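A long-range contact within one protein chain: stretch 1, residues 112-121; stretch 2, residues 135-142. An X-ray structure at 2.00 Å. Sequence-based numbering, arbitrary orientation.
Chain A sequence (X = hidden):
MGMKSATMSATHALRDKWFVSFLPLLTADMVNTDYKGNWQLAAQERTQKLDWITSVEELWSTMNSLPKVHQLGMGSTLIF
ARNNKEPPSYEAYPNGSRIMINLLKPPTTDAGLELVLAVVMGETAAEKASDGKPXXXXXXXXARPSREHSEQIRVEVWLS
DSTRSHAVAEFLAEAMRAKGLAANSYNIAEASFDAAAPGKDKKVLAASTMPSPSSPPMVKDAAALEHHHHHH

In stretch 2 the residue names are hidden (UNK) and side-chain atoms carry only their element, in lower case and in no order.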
# COMPACT_ATOMS: atom_id res chain seq x y z
N GLY A 112 -1.26 6.93 -10.40
CA GLY A 112 -2.14 6.20 -9.50
C GLY A 112 -1.50 5.96 -8.14
O GLY A 112 -2.17 6.05 -7.10
N LEU A 113 -0.19 5.68 -8.13
CA LEU A 113 0.52 5.47 -6.87
C LEU A 113 0.53 6.79 -6.06
O LEU A 113 0.24 6.79 -4.87
CB LEU A 113 1.96 4.99 -7.12
CG LEU A 113 2.80 4.63 -5.87
CD1 LEU A 113 2.07 3.65 -4.93
CD2 LEU A 113 4.11 4.01 -6.26
N GLU A 114 0.81 7.91 -6.74
CA GLU A 114 0.82 9.23 -6.11
C GLU A 114 -0.52 9.57 -5.53
O GLU A 114 -0.59 10.04 -4.39
CB GLU A 114 1.23 10.33 -7.11
CG GLU A 114 2.67 10.23 -7.56
CD GLU A 114 3.03 11.23 -8.64
OE1 GLU A 114 2.54 12.38 -8.57
OE2 GLU A 114 3.80 10.86 -9.55
N LEU A 115 -1.60 9.31 -6.28
CA LEU A 115 -2.95 9.59 -5.81
C LEU A 115 -3.28 8.78 -4.55
O LEU A 115 -3.77 9.36 -3.59
CB LEU A 115 -3.97 9.33 -6.92
CG LEU A 115 -5.44 9.41 -6.50
CD1 LEU A 115 -5.90 10.86 -6.39
CD2 LEU A 115 -6.30 8.64 -7.44
N VAL A 116 -3.02 7.46 -4.57
CA VAL A 116 -3.34 6.60 -3.42
C VAL A 116 -2.54 7.01 -2.19
O VAL A 116 -3.10 7.16 -1.10
CB VAL A 116 -3.18 5.10 -3.76
CG1 VAL A 116 -3.52 4.25 -2.55
CG2 VAL A 116 -4.08 4.71 -4.92
N LEU A 117 -1.22 7.27 -2.38
CA LEU A 117 -0.36 7.71 -1.27
C LEU A 117 -0.92 9.02 -0.65
O LEU A 117 -1.04 9.11 0.57
CB LEU A 117 1.09 7.94 -1.73
CG LEU A 117 1.93 6.68 -2.03
CD1 LEU A 117 3.28 7.03 -2.59
CD2 LEU A 117 2.10 5.78 -0.80
N ALA A 118 -1.36 9.95 -1.49
CA ALA A 118 -1.93 11.22 -1.03
C ALA A 118 -3.28 11.05 -0.34
O ALA A 118 -3.46 11.59 0.76
CB ALA A 118 -2.04 12.21 -2.18
N VAL A 119 -4.23 10.31 -0.93
CA VAL A 119 -5.54 10.12 -0.33
C VAL A 119 -5.45 9.39 1.04
O VAL A 119 -6.20 9.71 1.96
CB VAL A 119 -6.57 9.45 -1.28
CG1 VAL A 119 -6.87 10.28 -2.53
CG2 VAL A 119 -6.24 8.01 -1.61
N VAL A 120 -4.55 8.41 1.17
CA VAL A 120 -4.41 7.65 2.41
C VAL A 120 -3.58 8.37 3.48
O VAL A 120 -4.01 8.45 4.63
CB VAL A 120 -3.84 6.24 2.09
CG1 VAL A 120 -3.38 5.50 3.33
CG2 VAL A 120 -4.84 5.42 1.29
N MET A 121 -2.38 8.85 3.12
CA MET A 121 -1.47 9.43 4.12
C MET A 121 -1.47 10.96 4.23
O MET A 121 -1.12 11.48 5.29
CB MET A 121 -0.02 8.95 3.89
CG MET A 121 0.14 7.44 3.90
SD MET A 121 1.88 6.91 3.79
CE MET A 121 2.29 7.58 2.28
N UNK A 135 -10.00 6.85 7.52
CA UNK A 135 -10.09 5.50 8.05
C UNK A 135 -9.08 4.49 7.39
O UNK A 135 -8.98 3.34 7.82
c UNK A 135 -11.84 3.90 7.02
c UNK A 135 -12.25 4.96 9.29
c UNK A 135 -11.59 5.10 7.93
N UNK A 136 -8.28 4.96 6.41
CA UNK A 136 -7.27 4.13 5.75
C UNK A 136 -6.00 4.07 6.65
O UNK A 136 -5.31 5.07 6.76
c UNK A 136 -6.97 4.69 4.36
s UNK A 136 -8.42 4.88 3.29
N UNK A 137 -5.73 2.93 7.34
CA UNK A 137 -4.59 2.86 8.27
C UNK A 137 -3.39 2.04 7.84
O UNK A 137 -2.38 2.10 8.54
c UNK A 137 -5.01 2.35 9.65
o UNK A 137 -5.84 4.47 10.25
c UNK A 137 -6.00 3.24 10.33
o UNK A 137 -6.95 2.71 10.94
N UNK A 138 -3.49 1.25 6.79
CA UNK A 138 -2.36 0.46 6.30
C UNK A 138 -2.35 0.53 4.78
O UNK A 138 -3.41 0.38 4.13
c UNK A 138 -2.32 -1.02 6.79
c UNK A 138 -2.20 -1.12 8.30
c UNK A 138 -1.18 -1.78 6.13
N UNK A 139 -1.17 0.69 4.21
CA UNK A 139 -0.99 0.72 2.78
C UNK A 139 0.10 -0.30 2.46
O UNK A 139 1.18 -0.24 3.05
c UNK A 139 -0.21 3.96 0.79
c UNK A 139 -0.70 2.54 0.94
c UNK A 139 -0.55 2.12 2.38
c UNK A 139 -2.15 2.49 0.51
N UNK A 140 -0.17 -1.25 1.56
CA UNK A 140 0.79 -2.27 1.18
C UNK A 140 1.01 -2.20 -0.33
O UNK A 140 0.06 -2.25 -1.09
c UNK A 140 -0.13 -7.34 3.52
n UNK A 140 -0.78 -8.39 3.03
c UNK A 140 -0.32 -3.69 2.99
c UNK A 140 0.08 -4.90 3.78
c UNK A 140 0.31 -3.66 1.60
n UNK A 140 -0.56 -6.11 3.27
n UNK A 140 0.96 -7.54 4.25
N UNK A 141 2.25 -2.03 -0.76
CA UNK A 141 2.58 -1.93 -2.18
C UNK A 141 3.36 -3.16 -2.63
O UNK A 141 4.39 -3.47 -2.03
c UNK A 141 3.30 -0.61 -2.49
c UNK A 141 3.40 1.90 -2.01
c UNK A 141 2.57 0.59 -1.89
c UNK A 141 3.46 -0.43 -3.97
N UNK A 142 2.81 -3.93 -3.57
CA UNK A 142 3.44 -5.16 -4.04
C UNK A 142 3.87 -5.11 -5.49
O UNK A 142 3.02 -4.91 -6.36
c UNK A 142 2.51 -6.33 -3.83
O HOH W 1 -7.09 7.75 5.28

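Position 135 precedes the strand and carries three side-chain carbons, one bearing the other two, none of them in reach of the helix. A fork at the first carbon with no further atoms is valine. Nothing on this helix constrains the side chain of Val-135.

Position 136 opens the strand with one carbon followed by a sulfur; the carbon, CB, lies 3.8 Å from CG2 of Val-120. One carbon and a sulfur make cysteine. CA of Val-120 and CA of Cys-136 are 5.6 Å apart, and a small side chain suits so close an approach. The backbones are also linked here by a water, which donates to O of Val-120 at 3.2 Å and accepts from N of Cys-136 at 3.2 Å.

Position 137 has two carbons, the second carrying two oxygens, and touches nothing on the helix: a short carboxylate, hence aspartate. The CA-to-CB bond of Asp-137 points away from the helix, and the charged group takes no part in the apolar contact; OD1 is hydrogen-bonded elsewhere in the structure.

At position 138 a single carbon again bears two others, without contact to the helix, the pattern of valine. The CA-to-CB bond of Val-138 also points away from the helix; its beta-branched side chain is well suited to an extended backbone, and it is buried by other surroundings.

Position 139 has four carbons, forked at the second, and its CA-to-CB bond points toward the helix. One terminal carbon comes within 3.3 Å of CD2 of Leu-117, while the other approaches CG1 of Val-116. The late fork identifies leucine. The first distance is from Leu-139 CD2, a tight apolar contact; CD1 lies 3.8 Å from Val-116 CG1 and 4.1 Å from Val-120 CG2. CD2 lies against Leu-117 and CD1 against Val-116, while both methyls come near Val-120.

Position 140 shows three carbons, a nitrogen, then a carbon carrying two more nitrogens, all out of the helix's reach: a guanidinium group, so arginine. Arg-140 has its NE and NH2 hydrogen-bonded elsewhere in the structure.

Position 141 has four carbons forked at the first, with one arm two carbons long, whose end lies by Leu-113 CD1 and Leu-117 CD2. This defines isoleucine. The long arm of Ile-141 bridges a wider gap: its CD1 meets CD1 of Leu-113 at 3.7 Å and CD2 of Leu-117 at 4.3 Å.

Position 142, with one side-chain carbon out of the helix's reach, is alanine; a single methyl suffices for Ala-142, which has no helix side chain to meet.

The contact is a helix packed on a strand, their directions 140° apart. Leu-113, Val-116, Leu-117 and Val-120 meet Cys-136, Leu-139 and Ile-141. No direct hydrogen bond crosses between them; the two stretches bury 364 Å² between them, chiefly through apolar side chains, supplemented by the single bridging water.

Stretch 2, residues 135-142: VCDVLRIA
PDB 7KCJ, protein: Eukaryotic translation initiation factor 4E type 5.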